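Local coordinates for hypothetical protein PAE2307 (Pyrobaculum aerophilum, PDB 1WVQ), which probably acts as an adenosine-specific kinase and carries a stably phosphorylated histidine, within an assembly of six copies of the chain, at residues A[28-33]-A[106-111]; A[49-54]-A[76-81]; A[63-66]-A[70-73]; A[122-125]-A[131-134]. One frame throughout, in Å; residues are numbered along the deposited sequence.

The four contacts run from the phosphohistidine side of the fold to a hairpin. Interactions 2 and 3 both use helix 68-81, which lies on the five-stranded sheet: near its end Cys78 presses on Ala51 and Cys53 in the buried interior, whereas its first turn meets the sheet at a partly exposed edge through arginine and histidine. Interaction 1 lies across that sheet, where helix 31-40 begins; it is buried yet built on charge, and it touches interaction 2 through Phe28 and Phe52. Interaction 4, also buried, is the backbone ladder of a hairpin in the three-stranded sheet, tied to interaction 2 where Arg132 NE meets Ile81 O.

Interaction 1 (A[28-33]-A[106-111]); sequences FIKTVE and VPEVVR. With PO4 (phosphate ion), chain D.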
loop_
_atom_site.group_PDB
_atom_site.type_symbol
_atom_site.label_atom_id
_atom_site.label_comp_id
_atom_site.label_asym_id
_atom_site.label_seq_id
_atom_site.Cartn_x
_atom_site.Cartn_y
_atom_site.Cartn_z
ATOM N N PHE A 28 7.233 -8.180 18.103
ATOM C CA PHE A 28 6.168 -7.769 19.013
ATOM C C PHE A 28 5.030 -8.784 19.096
ATOM O O PHE A 28 4.562 -9.312 18.092
ATOM C CB PHE A 28 5.636 -6.389 18.608
ATOM C CG PHE A 28 4.694 -5.779 19.606
ATOM C CD1 PHE A 28 4.960 -5.844 20.972
ATOM C CD2 PHE A 28 3.561 -5.097 19.175
ATOM C CE1 PHE A 28 4.104 -5.233 21.893
ATOM C CE2 PHE A 28 2.700 -4.483 20.090
ATOM C CZ PHE A 28 2.974 -4.552 21.445
ATOM N N ILE A 29 4.594 -9.039 20.324
ATOM C CA ILE A 29 3.547 -10.006 20.611
ATOM C C ILE A 29 2.236 -9.784 19.854
ATOM O O ILE A 29 1.519 -10.740 19.564
ATOM C CB ILE A 29 3.291 -10.054 22.143
ATOM C CG1 ILE A 29 2.691 -11.400 22.535
ATOM C CG2 ILE A 29 2.391 -8.911 22.563
ATOM C CD1 ILE A 29 2.666 -11.633 24.042
ATOM N N LYS A 30 1.928 -8.535 19.518
ATOM C CA LYS A 30 0.688 -8.247 18.801
ATOM C C LYS A 30 0.653 -8.925 17.426
ATOM O O LYS A 30 -0.404 -9.046 16.818
ATOM C CB LYS A 30 0.499 -6.734 18.660
ATOM C CG LYS A 30 -0.911 -6.320 18.226
ATOM C CD LYS A 30 -1.194 -4.845 18.526
ATOM C CE LYS A 30 -0.429 -3.886 17.618
ATOM N NZ LYS A 30 -1.033 -3.818 16.254
ATOM N N THR A 31 1.807 -9.373 16.946
ATOM C CA THR A 31 1.888 -10.047 15.654
ATOM C C THR A 31 0.866 -11.178 15.508
ATOM O O THR A 31 0.201 -11.300 14.473
ATOM C CB THR A 31 3.301 -10.650 15.429
ATOM O OG1 THR A 31 4.253 -9.594 15.267
ATOM C CG2 THR A 31 3.325 -11.537 14.185
ATOM N N VAL A 32 0.735 -12.003 16.541
ATOM C CA VAL A 32 -0.185 -13.129 16.463
ATOM C C VAL A 32 -1.631 -12.704 16.219
ATOM O O VAL A 32 -2.327 -13.325 15.419
ATOM C CB VAL A 32 -0.091 -14.025 17.728
ATOM C CG1 VAL A 32 -0.698 -13.330 18.920
ATOM C CG2 VAL A 32 -0.780 -15.358 17.474
ATOM N N GLU A 33 -2.085 -11.645 16.882
ATOM C CA GLU A 33 -3.455 -11.185 16.683
ATOM C C GLU A 33 -3.625 -10.493 15.335
ATOM O O GLU A 33 -4.634 -10.690 14.653
ATOM C CB GLU A 33 -3.877 -10.247 17.816
ATOM C CG GLU A 33 -3.944 -10.957 19.166
ATOM C CD GLU A 33 -4.839 -10.260 20.180
ATOM O OE1 GLU A 33 -5.714 -9.465 19.777
ATOM O OE2 GLU A 33 -4.675 -10.539 21.383
ATOM N N VAL A 106 0.920 -5.743 7.519
ATOM C CA VAL A 106 0.781 -5.773 8.971
ATOM C C VAL A 106 2.045 -5.062 9.449
ATOM O O VAL A 106 3.148 -5.467 9.103
ATOM C CB VAL A 106 0.753 -7.215 9.501
ATOM C CG1 VAL A 106 0.941 -7.214 11.013
ATOM C CG2 VAL A 106 -0.574 -7.872 9.134
ATOM N N PRO A 107 1.899 -3.985 10.236
ATOM C CA PRO A 107 3.073 -3.251 10.718
ATOM C C PRO A 107 4.190 -4.066 11.376
ATOM O O PRO A 107 5.360 -3.726 11.232
ATOM C CB PRO A 107 2.463 -2.214 11.655
ATOM C CG PRO A 107 1.154 -1.909 10.972
ATOM C CD PRO A 107 0.657 -3.307 10.646
ATOM N N GLU A 108 3.845 -5.128 12.098
ATOM C CA GLU A 108 4.864 -5.949 12.751
ATOM C C GLU A 108 5.683 -6.798 11.779
ATOM O O GLU A 108 6.835 -7.119 12.055
ATOM C CB GLU A 108 4.237 -6.902 13.778
ATOM C CG GLU A 108 3.719 -6.262 15.050
ATOM C CD GLU A 108 2.252 -5.917 14.962
ATOM O OE1 GLU A 108 1.562 -6.487 14.090
ATOM O OE2 GLU A 108 1.785 -5.092 15.771
ATOM N N VAL A 109 5.081 -7.163 10.649
ATOM C CA VAL A 109 5.741 -8.012 9.657
ATOM C C VAL A 109 6.831 -7.289 8.882
ATOM O O VAL A 109 6.595 -6.222 8.325
ATOM C CB VAL A 109 4.705 -8.593 8.652
ATOM C CG1 VAL A 109 5.417 -9.356 7.535
ATOM C CG2 VAL A 109 3.738 -9.517 9.380
ATOM N N VAL A 110 8.027 -7.875 8.855
ATOM C CA VAL A 110 9.142 -7.276 8.129
ATOM C C VAL A 110 9.702 -8.163 7.021
ATOM O O VAL A 110 10.337 -7.662 6.094
ATOM C CB VAL A 110 10.297 -6.879 9.089
ATOM C CG1 VAL A 110 9.906 -5.626 9.868
ATOM C CG2 VAL A 110 10.607 -8.020 10.045
ATOM N N ARG A 111 9.467 -9.471 7.104
ATOM C CA ARG A 111 9.966 -10.395 6.088
ATOM C C ARG A 111 9.018 -11.563 5.848
ATOM O O ARG A 111 8.317 -11.994 6.750
ATOM C CB ARG A 111 11.318 -10.993 6.513
ATOM C CG ARG A 111 12.276 -10.019 7.171
ATOM C CD ARG A 111 13.514 -10.732 7.700
ATOM N NE ARG A 111 14.428 -11.115 6.626
ATOM C CZ ARG A 111 15.532 -11.826 6.812
ATOM N NH1 ARG A 111 15.856 -12.237 8.030
ATOM N NH2 ARG A 111 16.314 -12.122 5.783
HETATM P P PO4 D . 14.140 -10.808 2.851
HETATM O O1 PO4 D . 12.924 -11.625 2.585
HETATM O O2 PO4 D . 15.306 -11.708 3.078
HETATM O O3 PO4 D . 14.410 -9.929 1.680
HETATM O O4 PO4 D . 13.919 -9.974 4.063
#
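Lys30 and Glu108 form a salt bridge, with NZ of Lys30 3.1 Å from OE2 of Glu108, although as a hydrogen bond the pair is weak. The same amine has a stronger partner in Asp34 of helix 31-40, so lysine suits this buried place by facing two acids at once. Because OE1 of Glu108 also comes close to the Asp34 carboxylate, the lysine probably offsets the repulsion between the two. Its chain reaches out through two bends, at chi3 71° and chi4 76°, which bring the terminal carbons round the carboxylate: CE of Lys30 is also 3.1 Å from Glu108 OE2.

Each segment contains a type I turn, one from Phe28 to Thr31 leading into helix 31-40, the other from Val106 to Val109 leading toward strand 111-116. The first turn borders the phosphohistidine at position 85, whose phosphoryl oxygen O2P accepts a hydrogen bond from Phe28 N. Farther along, Val110 and Arg111 both face Gln25 in a classic beta bulge. Arg111 presents the edge of its guanidinium to a phosphate ion, probably from the crystallisation liquor, with NE 2.9 Å from phosphate O4 and NH2 2.9 Å from phosphate O2. Arginines of two other subunits bind the same ion.

Packing completes the contact round Glu108. Its chain bends at chi2 (93°), and its CB lies 3.1 Å from OG1 of Thr31, the two side chains passing in opposite directions. Phe28 meets the carboxylate with its ring edge, CD2 being 3.8 Å from Glu108 OE2.

Interaction 2 (A[49-54]-A[76-81]); sequences GIAFCE and DLCKKI
Ala51 and Cys53 face Cys78 in a helix-on-sheet contact, where the end of helix 68-81 lies over strand 47-53 of the five-stranded antiparallel sheet. The short axes run only 25° from parallel, and one helix residue, Cys78, meets both helix-facing strand residues, Ala51 and Cys53. All three are small.

Apolar packing between side chains carries the contact. Cys78 points at the strand and sets its sulfur beside Ala51, SG of Cys78 being 3.5 Å from CB of Ala51. Alanine's single methyl suits this place, where the helix axis is 8.2 Å from that of the strand. Two residues along, Ala51 gives way to Cys53, which again points toward the helix, while Phe52 between them turns to the other side of the sheet and packs on Thr31 of helix 31-40. Val61 and Val88, on the two strands flanking 47-53, also touch Cys78.

The same sulfur also touches backbone: SG of Cys78 is 3.5 Å from O of Ala51 and 4.1 Å from N of Phe52, lying over the peptide that joins the two residues. Beyond the helix, Cys53 also packs on Pro143 of a second subunit, which brings the assembly up to this buried strand end.

With its SG anti to its carbonyl carbon (chi1 -68°), Cys53 places that sulfur 3.6 Å from CB of Cys78.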
loop_
_atom_site.group_PDB
_atom_site.type_symbol
_atom_site.label_atom_id
_atom_site.label_comp_id
_atom_site.label_asym_id
_atom_site.label_seq_id
_atom_site.Cartn_x
_atom_site.Cartn_y
_atom_site.Cartn_z
ATOM N N GLY A 49 -3.920 -21.921 10.687
ATOM C CA GLY A 49 -3.230 -22.073 11.948
ATOM C C GLY A 49 -2.087 -21.082 11.846
ATOM O O GLY A 49 -1.412 -21.030 10.822
ATOM N N ILE A 50 -1.893 -20.265 12.875
ATOM C CA ILE A 50 -0.799 -19.298 12.859
ATOM C C ILE A 50 -0.048 -19.374 14.182
ATOM O O ILE A 50 -0.655 -19.429 15.251
ATOM C CB ILE A 50 -1.314 -17.835 12.582
ATOM C CG1 ILE A 50 -0.141 -16.841 12.599
ATOM C CG2 ILE A 50 -2.409 -17.460 13.560
ATOM C CD1 ILE A 50 0.205 -16.261 13.967
ATOM N N ALA A 51 1.277 -19.423 14.095
ATOM C CA ALA A 51 2.119 -19.484 15.283
ATOM C C ALA A 51 3.236 -18.456 15.144
ATOM O O ALA A 51 3.755 -18.237 14.049
ATOM C CB ALA A 51 2.695 -20.887 15.449
ATOM N N PHE A 52 3.599 -17.829 16.259
ATOM C CA PHE A 52 4.632 -16.796 16.279
ATOM C C PHE A 52 5.613 -17.020 17.425
ATOM O O PHE A 52 5.204 -17.259 18.558
ATOM C CB PHE A 52 3.965 -15.424 16.423
ATOM C CG PHE A 52 4.921 -14.297 16.716
ATOM C CD1 PHE A 52 5.842 -13.878 15.765
ATOM C CD2 PHE A 52 4.864 -13.626 17.932
ATOM C CE1 PHE A 52 6.693 -12.802 16.021
ATOM C CE2 PHE A 52 5.710 -12.549 18.202
ATOM C CZ PHE A 52 6.624 -12.133 17.245
ATOM N N CYS A 53 6.905 -16.936 17.123
ATOM C CA CYS A 53 7.938 -17.129 18.136
ATOM C C CYS A 53 8.283 -15.842 18.878
ATOM O O CYS A 53 9.068 -15.031 18.393
ATOM C CB CYS A 53 9.212 -17.689 17.497
ATOM S SG CYS A 53 9.054 -19.377 16.890
ATOM N N GLU A 54 7.683 -15.655 20.050
ATOM C CA GLU A 54 7.970 -14.490 20.879
ATOM C C GLU A 54 9.443 -14.657 21.250
ATOM O O GLU A 54 9.832 -15.689 21.789
ATOM C CB GLU A 54 7.076 -14.517 22.121
ATOM C CG GLU A 54 7.425 -13.489 23.174
ATOM C CD GLU A 54 6.507 -13.568 24.380
ATOM O OE1 GLU A 54 6.097 -14.687 24.748
ATOM O OE2 GLU A 54 6.210 -12.509 24.972
ATOM N N ASP A 76 4.262 -26.743 15.599
ATOM C CA ASP A 76 5.383 -27.662 15.467
ATOM C C ASP A 76 6.519 -27.101 14.625
ATOM O O ASP A 76 7.685 -27.277 14.969
ATOM C CB ASP A 76 4.919 -29.009 14.902
ATOM C CG ASP A 76 4.033 -29.773 15.878
ATOM O OD1 ASP A 76 4.083 -29.458 17.088
ATOM O OD2 ASP A 76 3.295 -30.689 15.442
ATOM N N LEU A 77 6.198 -26.410 13.535
ATOM C CA LEU A 77 7.256 -25.856 12.710
ATOM C C LEU A 77 7.998 -24.750 13.463
ATOM O O LEU A 77 9.213 -24.609 13.323
ATOM C CB LEU A 77 6.700 -25.317 11.385
ATOM C CG LEU A 77 7.784 -24.904 10.376
ATOM C CD1 LEU A 77 8.688 -26.097 10.078
ATOM C CD2 LEU A 77 7.140 -24.398 9.094
ATOM N N CYS A 78 7.268 -23.963 14.251
ATOM C CA CYS A 78 7.899 -22.898 15.030
ATOM C C CYS A 78 8.870 -23.502 16.039
ATOM O O CYS A 78 9.957 -22.972 16.259
ATOM C CB CYS A 78 6.848 -22.059 15.768
ATOM S SG CYS A 78 6.137 -20.721 14.773
ATOM N N LYS A 79 8.476 -24.614 16.650
ATOM C CA LYS A 79 9.327 -25.287 17.627
ATOM C C LYS A 79 10.585 -25.855 16.981
ATOM O O LYS A 79 11.652 -25.856 17.594
ATOM C CB LYS A 79 8.549 -26.406 18.321
ATOM C CG LYS A 79 7.461 -25.899 19.254
ATOM C CD LYS A 79 6.522 -27.006 19.717
ATOM C CE LYS A 79 7.207 -28.014 20.618
ATOM N NZ LYS A 79 6.252 -29.070 21.073
ATOM N N LYS A 80 10.466 -26.338 15.747
ATOM C CA LYS A 80 11.619 -26.898 15.050
ATOM C C LYS A 80 12.572 -25.809 14.557
ATOM O O LYS A 80 13.795 -25.933 14.690
ATOM C CB LYS A 80 11.165 -27.758 13.871
ATOM C CG LYS A 80 10.302 -28.941 14.271
ATOM C CD LYS A 80 10.098 -29.890 13.102
ATOM C CE LYS A 80 8.933 -30.840 13.362
ATOM N NZ LYS A 80 9.046 -31.543 14.670
ATOM N N ILE A 81 12.019 -24.749 13.973
ATOM C CA ILE A 81 12.843 -23.649 13.484
ATOM C C ILE A 81 13.486 -22.996 14.708
ATOM O O ILE A 81 14.678 -22.675 14.702
ATOM C CB ILE A 81 11.988 -22.627 12.691
ATOM C CG1 ILE A 81 11.528 -23.261 11.369
ATOM C CG2 ILE A 81 12.791 -21.359 12.423
ATOM C CD1 ILE A 81 10.596 -22.373 10.541
#

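Interaction 3 (A[63-66]-A[70-73]); sequences HEAN and LRNL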
loop_
_atom_site.group_PDB
_atom_site.type_symbol
_atom_site.label_atom_id
_atom_site.label_comp_id
_atom_site.label_asym_id
_atom_site.label_seq_id
_atom_site.Cartn_x
_atom_site.Cartn_y
_atom_site.Cartn_z
ATOM N N HIS A 63 -0.112 -18.564 19.469
ATOM C CA HIS A 63 -0.885 -19.088 18.355
ATOM C C HIS A 63 -2.380 -18.808 18.377
ATOM O O HIS A 63 -2.960 -18.528 19.420
ATOM C CB HIS A 63 -0.670 -20.602 18.263
ATOM C CG HIS A 63 -1.067 -21.342 19.503
ATOM N ND1 HIS A 63 -2.233 -22.072 19.596
ATOM C CD2 HIS A 63 -0.435 -21.490 20.692
ATOM C CE1 HIS A 63 -2.301 -22.639 20.790
ATOM N NE2 HIS A 63 -1.220 -22.301 21.472
ATOM N N GLU A 64 -2.974 -18.877 17.190
ATOM C CA GLU A 64 -4.411 -18.691 16.969
ATOM C C GLU A 64 -4.751 -19.608 15.793
ATOM O O GLU A 64 -3.896 -19.872 14.947
ATOM C CB GLU A 64 -4.741 -17.248 16.580
ATOM C CG GLU A 64 -4.493 -16.193 17.654
ATOM C CD GLU A 64 -5.394 -16.342 18.871
ATOM O OE1 GLU A 64 -6.456 -16.990 18.761
ATOM O OE2 GLU A 64 -5.044 -15.789 19.939
ATOM N N ALA A 65 -5.990 -20.084 15.723
ATOM C CA ALA A 65 -6.378 -20.975 14.635
ATOM C C ALA A 65 -7.854 -21.336 14.687
ATOM O O ALA A 65 -8.479 -21.265 15.742
ATOM C CB ALA A 65 -5.542 -22.256 14.692
ATOM N N ASN A 66 -8.411 -21.715 13.542
ATOM C CA ASN A 66 -9.810 -22.127 13.488
ATOM C C ASN A 66 -9.860 -23.560 12.967
ATOM O O ASN A 66 -10.912 -24.067 12.578
ATOM C CB ASN A 66 -10.640 -21.178 12.608
ATOM C CG ASN A 66 -10.296 -21.268 11.131
ATOM O OD1 ASN A 66 -9.345 -21.939 10.728
ATOM N ND2 ASN A 66 -11.081 -20.576 10.311
ATOM N N LEU A 70 -4.191 -27.522 11.470
ATOM C CA LEU A 70 -3.324 -26.448 11.008
ATOM C C LEU A 70 -2.630 -25.725 12.162
ATOM O O LEU A 70 -1.491 -25.269 12.021
ATOM C CB LEU A 70 -4.132 -25.475 10.152
ATOM C CG LEU A 70 -4.824 -26.156 8.960
ATOM C CD1 LEU A 70 -5.583 -25.115 8.144
ATOM C CD2 LEU A 70 -3.796 -26.875 8.094
ATOM N N ARG A 71 -3.307 -25.623 13.301
ATOM C CA ARG A 71 -2.715 -24.968 14.463
ATOM C C ARG A 71 -1.468 -25.744 14.874
ATOM O O ARG A 71 -0.403 -25.162 15.078
ATOM C CB ARG A 71 -3.699 -24.936 15.645
ATOM C CG ARG A 71 -3.133 -24.285 16.915
ATOM C CD ARG A 71 -3.867 -24.735 18.182
ATOM N NE ARG A 71 -5.265 -24.325 18.209
ATOM C CZ ARG A 71 -5.691 -23.089 18.460
ATOM N NH1 ARG A 71 -4.828 -22.115 18.719
ATOM N NH2 ARG A 71 -6.991 -22.824 18.445
ATOM N N ASN A 72 -1.598 -27.062 14.980
ATOM C CA ASN A 72 -0.473 -27.891 15.395
ATOM C C ASN A 72 0.672 -27.935 14.395
ATOM O O ASN A 72 1.833 -28.041 14.786
ATOM C CB ASN A 72 -0.954 -29.299 15.735
ATOM C CG ASN A 72 -1.836 -29.314 16.963
ATOM O OD1 ASN A 72 -1.543 -28.631 17.948
ATOM N ND2 ASN A 72 -2.915 -30.089 16.920
ATOM N N LEU A 73 0.349 -27.844 13.111
ATOM C CA LEU A 73 1.380 -27.839 12.084
ATOM C C LEU A 73 2.191 -26.557 12.241
ATOM O O LEU A 73 3.416 -26.574 12.172
ATOM C CB LEU A 73 0.744 -27.900 10.690
ATOM C CG LEU A 73 0.408 -29.314 10.198
ATOM C CD1 LEU A 73 -0.507 -29.239 8.998
ATOM C CD2 LEU A 73 1.697 -30.048 9.852
HETATM O O HOH W 1 -6.172 -19.757 20.160
#
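The guanidinium of Arg71 and the imidazole of His63 stand almost perpendicular, their planes 79° apart. NH1 of Arg71 donates to ND1 of His63 over 2.7 Å, with an N-H...N angle of 147°. The acceptor lies in the guanidinium plane, but the donor is tilted out of the imidazole plane. Accepting here requires ND1 to carry no proton, while NE2 is hydrogen-bonded to the carbonyl oxygen of Glu147 in a second subunit; histidine therefore suits a place needing polar contacts at both ring nitrogens.

Ala65 comes from another direction, its CB centred over one face of the Arg71 guanidinium, 3.9 Å above the plane. CB of Ala65 also rests 3.4 Å from CB of Arg71, and the short alanine lets the arginine chain pass close across the strand. A bend at chi3 (-64°) turns the head group back toward the histidine. One water accepts from Arg71 NH1 and donates to Glu64 OE1, and Glu64 itself bridges to Arg152 of the second subunit. Arg71 NE is paired with Glu68.

The contact spans the short connection from strand 60-65, at the edge of the five-stranded sheet, into helix 68-81; Leu70 packs from that helix onto strands 47-53 and 87-92.

Interaction 4 (A[122-125]-A[131-134]); sequences VIVA and RRGV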
loop_
_atom_site.group_PDB
_atom_site.type_symbol
_atom_site.label_atom_id
_atom_site.label_comp_id
_atom_site.label_asym_id
_atom_site.label_seq_id
_atom_site.Cartn_x
_atom_site.Cartn_y
_atom_site.Cartn_z
ATOM N N VAL A 122 13.991 -25.148 5.449
ATOM C CA VAL A 122 14.358 -23.857 6.007
ATOM C C VAL A 122 15.770 -24.009 6.536
ATOM O O VAL A 122 16.060 -24.967 7.247
ATOM C CB VAL A 122 13.444 -23.450 7.186
ATOM C CG1 VAL A 122 13.896 -22.118 7.760
ATOM C CG2 VAL A 122 12.008 -23.359 6.725
ATOM N N ILE A 123 16.650 -23.084 6.170
ATOM C CA ILE A 123 18.026 -23.132 6.647
ATOM C C ILE A 123 18.124 -22.231 7.866
ATOM O O ILE A 123 17.836 -21.036 7.795
ATOM C CB ILE A 123 19.026 -22.635 5.584
ATOM C CG1 ILE A 123 18.853 -23.427 4.285
ATOM C CG2 ILE A 123 20.463 -22.799 6.109
ATOM C CD1 ILE A 123 19.687 -22.904 3.141
ATOM N N VAL A 124 18.534 -22.810 8.986
ATOM C CA VAL A 124 18.653 -22.063 10.228
ATOM C C VAL A 124 20.093 -22.004 10.719
ATOM O O VAL A 124 20.855 -22.963 10.572
ATOM C CB VAL A 124 17.768 -22.701 11.322
ATOM C CG1 VAL A 124 17.887 -21.932 12.632
ATOM C CG2 VAL A 124 16.323 -22.724 10.852
ATOM N N ALA A 125 20.462 -20.863 11.284
ATOM C CA ALA A 125 21.793 -20.688 11.829
ATOM C C ALA A 125 21.692 -20.520 13.337
ATOM O O ALA A 125 20.872 -19.749 13.834
ATOM C CB ALA A 125 22.462 -19.465 11.216
ATOM N N ARG A 131 20.105 -19.095 20.417
ATOM C CA ARG A 131 20.161 -17.895 19.584
ATOM C C ARG A 131 20.203 -18.380 18.135
ATOM O O ARG A 131 21.265 -18.731 17.618
ATOM C CB ARG A 131 21.413 -17.070 19.894
ATOM C CG ARG A 131 21.487 -16.522 21.319
ATOM C CD ARG A 131 20.313 -15.621 21.648
ATOM N NE ARG A 131 20.176 -14.512 20.710
ATOM C CZ ARG A 131 21.031 -13.498 20.604
ATOM N NH1 ARG A 131 22.108 -13.432 21.383
ATOM N NH2 ARG A 131 20.797 -12.537 19.717
ATOM N N ARG A 132 19.039 -18.395 17.487
ATOM C CA ARG A 132 18.910 -18.873 16.114
ATOM C C ARG A 132 18.230 -17.878 15.173
ATOM O O ARG A 132 17.435 -17.041 15.598
ATOM C CB ARG A 132 18.126 -20.192 16.117
ATOM C CG ARG A 132 18.822 -21.317 16.880
ATOM C CD ARG A 132 17.828 -22.360 17.387
ATOM N NE ARG A 132 17.137 -23.076 16.315
ATOM C CZ ARG A 132 17.638 -24.118 15.659
ATOM N NH1 ARG A 132 18.847 -24.576 15.964
ATOM N NH2 ARG A 132 16.928 -24.709 14.702
ATOM N N GLY A 133 18.552 -17.984 13.887
ATOM C CA GLY A 133 17.966 -17.102 12.896
ATOM C C GLY A 133 17.840 -17.812 11.561
ATOM O O GLY A 133 18.569 -18.768 11.284
ATOM N N VAL A 134 16.916 -17.347 10.729
ATOM C CA VAL A 134 16.705 -17.949 9.421
ATOM C C VAL A 134 17.668 -17.391 8.381
ATOM O O VAL A 134 17.713 -16.185 8.145
ATOM C CB VAL A 134 15.254 -17.719 8.935
ATOM C CG1 VAL A 134 15.089 -18.222 7.507
ATOM C CG2 VAL A 134 14.282 -18.432 9.860
#
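Ala125 and Gly133 form an antiparallel hydrogen-bonded pair: N of Ala125 reaches O of Gly133 at 2.8 Å in a nearly straight bond (175°), and N of Gly133 returns to O of Ala125 at 2.9 Å. This is the ladder of the beta hairpin made by strands 120-128 and 131-139, two neighbours in the three-stranded sheet with strand 7-13. Val124 and Val134 follow as a non-hydrogen-bonded pair, CA to CA 4.6 Å. A CA-H...O contact joins Arg132 CA to Ala125 O at 3.1 Å.

Beta-branched valines suit the extended chain, and Val122, Val124 and Val134 share one face. Methyls of Val122 and Val134 meet with the side chains at about a right angle, CG1 to CG1 4.1 Å. Ala125 lies on the other face, packing on Phe8 and on Ile123 of a second subunit.

Arg132 is buried, with its charge met by Glu126 and Glu9, and its NE given to the carbonyl of Ile81 at the end of helix 68-81. Those partners hold the flat group over Val124, whose CG1, anti to its own N (chi1 180°), sits 3.6 Å from NH2 of Arg132, over one guanidinium face toward the rim.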